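Local coordinates for HNH nuclease domain-containing protein (Streptomyces coelicolor, PDB 5ZMO) that recognises sulfur in phosphorothioated DNA through this sulfur-binding domain, one part of a type IV restriction endonuclease that probably cuts with an HNH nuclease domain, at residues Trp50-Arg54 with Val74-Phe78. Coordinates in Å, arbitrary orientation, origin at the centre of the assembly. Numbering follows the deposited sequence.
With nucleotides of chain B.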
loop_
_atom_site.group_PDB
_atom_site.type_symbol
_atom_site.label_atom_id
_atom_site.label_comp_id
_atom_site.label_asym_id
_atom_site.label_seq_id
_atom_site.Cartn_x
_atom_site.Cartn_y
_atom_site.Cartn_z
ATOM N N TRP A 50 -11.750 -3.070 -2.322
ATOM C CA TRP A 50 -11.187 -2.215 -3.364
ATOM C C TRP A 50 -11.773 -0.800 -3.417
ATOM O O TRP A 50 -11.012 0.184 -3.489
ATOM C CB TRP A 50 -11.309 -2.882 -4.727
ATOM C CG TRP A 50 -11.228 -2.015 -5.875
ATOM C CD1 TRP A 50 -12.252 -1.660 -6.750
ATOM C CD2 TRP A 50 -10.076 -1.252 -6.302
ATOM N NE1 TRP A 50 -11.792 -0.794 -7.681
ATOM C CE2 TRP A 50 -10.453 -0.551 -7.464
ATOM C CE3 TRP A 50 -8.746 -1.186 -5.864
ATOM C CZ2 TRP A 50 -9.571 0.272 -8.161
ATOM C CZ3 TRP A 50 -7.847 -0.303 -6.551
ATOM C CH2 TRP A 50 -8.281 0.399 -7.688
ATOM N N SER A 51 -13.099 -0.682 -3.421
ATOM C CA SER A 51 -13.733 0.605 -3.536
ATOM C C SER A 51 -13.331 1.558 -2.386
ATOM O O SER A 51 -12.955 2.742 -2.622
ATOM C CB SER A 51 -15.251 0.420 -3.666
ATOM O OG SER A 51 -15.755 -0.213 -2.482
ATOM N N THR A 52 -13.282 1.042 -1.154
ATOM C CA THR A 52 -12.895 1.885 -0.029
ATOM C C THR A 52 -11.420 2.276 -0.141
ATOM O O THR A 52 -11.056 3.398 0.132
ATOM C CB THR A 52 -13.012 1.095 1.271
ATOM O OG1 THR A 52 -14.330 0.571 1.317
ATOM C CG2 THR A 52 -12.717 1.985 2.459
ATOM N N THR A 53 -10.622 1.343 -0.621
ATOM C CA THR A 53 -9.167 1.504 -0.620
ATOM C C THR A 53 -8.849 2.514 -1.735
ATOM O O THR A 53 -8.057 3.422 -1.528
ATOM C CB THR A 53 -8.432 0.170 -0.880
ATOM O OG1 THR A 53 -8.752 -0.749 0.168
ATOM C CG2 THR A 53 -6.930 0.372 -0.951
ATOM N N ARG A 54 -9.414 2.291 -2.916
ATOM C CA ARG A 54 -9.316 3.208 -4.063
ATOM C C ARG A 54 -9.655 4.620 -3.649
ATOM O O ARG A 54 -8.875 5.547 -3.878
ATOM C CB ARG A 54 -10.189 2.758 -5.188
ATOM C CG ARG A 54 -10.378 3.730 -6.327
ATOM C CD ARG A 54 -11.608 3.306 -7.101
ATOM N NE ARG A 54 -12.826 3.620 -6.305
ATOM C CZ ARG A 54 -14.035 3.128 -6.556
ATOM N NH1 ARG A 54 -14.237 2.241 -7.533
ATOM N NH2 ARG A 54 -15.041 3.453 -5.749
ATOM N N VAL A 74 -3.656 3.476 -8.102
ATOM C CA VAL A 74 -3.827 2.526 -6.965
ATOM C C VAL A 74 -3.999 1.040 -7.379
ATOM O O VAL A 74 -3.600 0.126 -6.604
ATOM C CB VAL A 74 -5.044 2.771 -6.012
ATOM C CG1 VAL A 74 -4.747 2.127 -4.663
ATOM C CG2 VAL A 74 -5.352 4.206 -5.701
ATOM N N ARG A 75 -4.601 0.781 -8.542
ATOM C CA ARG A 75 -4.889 -0.563 -8.976
ATOM C C ARG A 75 -3.556 -1.364 -9.137
ATOM O O ARG A 75 -3.552 -2.576 -8.848
ATOM C CB ARG A 75 -5.758 -0.616 -10.220
ATOM C CG ARG A 75 -5.117 -0.086 -11.446
ATOM C CD ARG A 75 -6.168 0.249 -12.471
ATOM N NE ARG A 75 -5.535 0.691 -13.691
ATOM C CZ ARG A 75 -5.262 -0.071 -14.756
ATOM N NH1 ARG A 75 -4.707 0.526 -15.798
ATOM N NH2 ARG A 75 -5.548 -1.348 -14.803
ATOM N N TYR A 76 -2.461 -0.696 -9.526
ATOM C CA TYR A 76 -1.172 -1.396 -9.787
ATOM C C TYR A 76 -0.595 -2.067 -8.505
ATOM O O TYR A 76 -0.454 -3.270 -8.497
ATOM C CB TYR A 76 -0.176 -0.499 -10.437
ATOM C CG TYR A 76 -0.535 -0.214 -11.896
ATOM C CD1 TYR A 76 -0.533 -1.233 -12.835
ATOM C CD2 TYR A 76 -0.843 1.071 -12.306
ATOM C CE1 TYR A 76 -0.817 -0.972 -14.143
ATOM C CE2 TYR A 76 -1.250 1.337 -13.599
ATOM C CZ TYR A 76 -1.204 0.317 -14.522
ATOM O OH TYR A 76 -1.527 0.556 -15.845
ATOM N N PRO A 77 -0.416 -1.310 -7.409
ATOM C CA PRO A 77 0.126 -1.923 -6.145
ATOM C C PRO A 77 -0.910 -2.796 -5.439
ATOM O O PRO A 77 -0.534 -3.719 -4.738
ATOM C CB PRO A 77 0.522 -0.713 -5.283
ATOM C CG PRO A 77 -0.358 0.389 -5.809
ATOM C CD PRO A 77 -0.482 0.160 -7.323
ATOM N N PHE A 78 -2.193 -2.498 -5.620
ATOM C CA PHE A 78 -3.294 -3.269 -5.022
ATOM C C PHE A 78 -3.198 -4.723 -5.391
ATOM O O PHE A 78 -3.563 -5.590 -4.608
ATOM C CB PHE A 78 -4.622 -2.675 -5.428
ATOM C CG PHE A 78 -5.798 -3.263 -4.746
ATOM C CD1 PHE A 78 -6.185 -2.790 -3.496
ATOM C CD2 PHE A 78 -6.517 -4.288 -5.335
ATOM C CE1 PHE A 78 -7.314 -3.311 -2.878
ATOM C CE2 PHE A 78 -7.613 -4.819 -4.728
ATOM C CZ PHE A 78 -8.012 -4.337 -3.461
ATOM P P DC B 5 3.744 5.012 -14.470
ATOM O OP1 DC B 5 4.692 6.078 -14.093
ATOM O OP2 DC B 5 2.287 5.125 -14.402
ATOM O "O5'" DC B 5 4.056 4.563 -15.969
ATOM C "C5'" DC B 5 5.406 4.371 -16.374
ATOM C "C4'" DC B 5 5.462 4.312 -17.882
ATOM O "O4'" DC B 5 4.884 3.095 -18.396
ATOM C "C3'" DC B 5 4.753 5.451 -18.612
ATOM O "O3'" DC B 5 5.588 5.748 -19.757
ATOM C "C2'" DC B 5 3.436 4.816 -19.052
ATOM C "C1'" DC B 5 3.810 3.360 -19.312
ATOM N N1 DC B 5 2.762 2.333 -19.093
ATOM C C2 DC B 5 2.513 1.353 -20.047
ATOM O O2 DC B 5 3.077 1.425 -21.158
ATOM N N3 DC B 5 1.593 0.392 -19.786
ATOM C C4 DC B 5 0.935 0.399 -18.625
ATOM N N4 DC B 5 0.056 -0.577 -18.402
ATOM C C5 DC B 5 1.200 1.365 -17.619
ATOM C C6 DC B 5 2.094 2.315 -17.897
#
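Start at Trp50, the first residue of helix 50-63, whose indole reaches across to helix 70-83 and makes the largest share of this contact. Its six-membered ring turns an edge to the face of Phe78 in a T-shaped pair, centroids 5.0 Å apart and planes at 65°, with CE3 of Trp50 3.8 Å from CG of Phe78. Further round the same ring, CZ3 of Trp50 lies 4.2 Å from CB of Val74, and CH2 of Trp50 meets CB of Arg75 at 3.7 Å. The indole nitrogen, NE1, hydrogen-bonds to Asn110, so it has its partner while the six-membered ring lies between the helices; Leu109 of helix 106-112 also packs on Trp50, Arg75 and Phe78. One turn on, Thr53 brings its methyl CG2 to 4.1 Å from CD1 of Phe78, its hydroxyl OG1 being hydrogen-bonded to the carbonyl O of Pro49. At Arg54 the backbone O sits 4.2 Å from CG2 of Val74, while the guanidinium leads away. The axes of the two short segments approach to 11.0 Å at 124°, a gap spanned chiefly by Trp50 and Phe78.

On helix 70-83, the CA-to-CB bond of Tyr76 points away from the 50-54 segment, and its OH accepts a hydrogen bond from N4 of DC5 of chain B at 3.2 Å; Tyr76 and Pro77 also pack on a modified base. No hydrogen bond joins the two segments: the contact is apolar and aromatic, so shape and burial hold the inner side of a helix whose other side reads DNA.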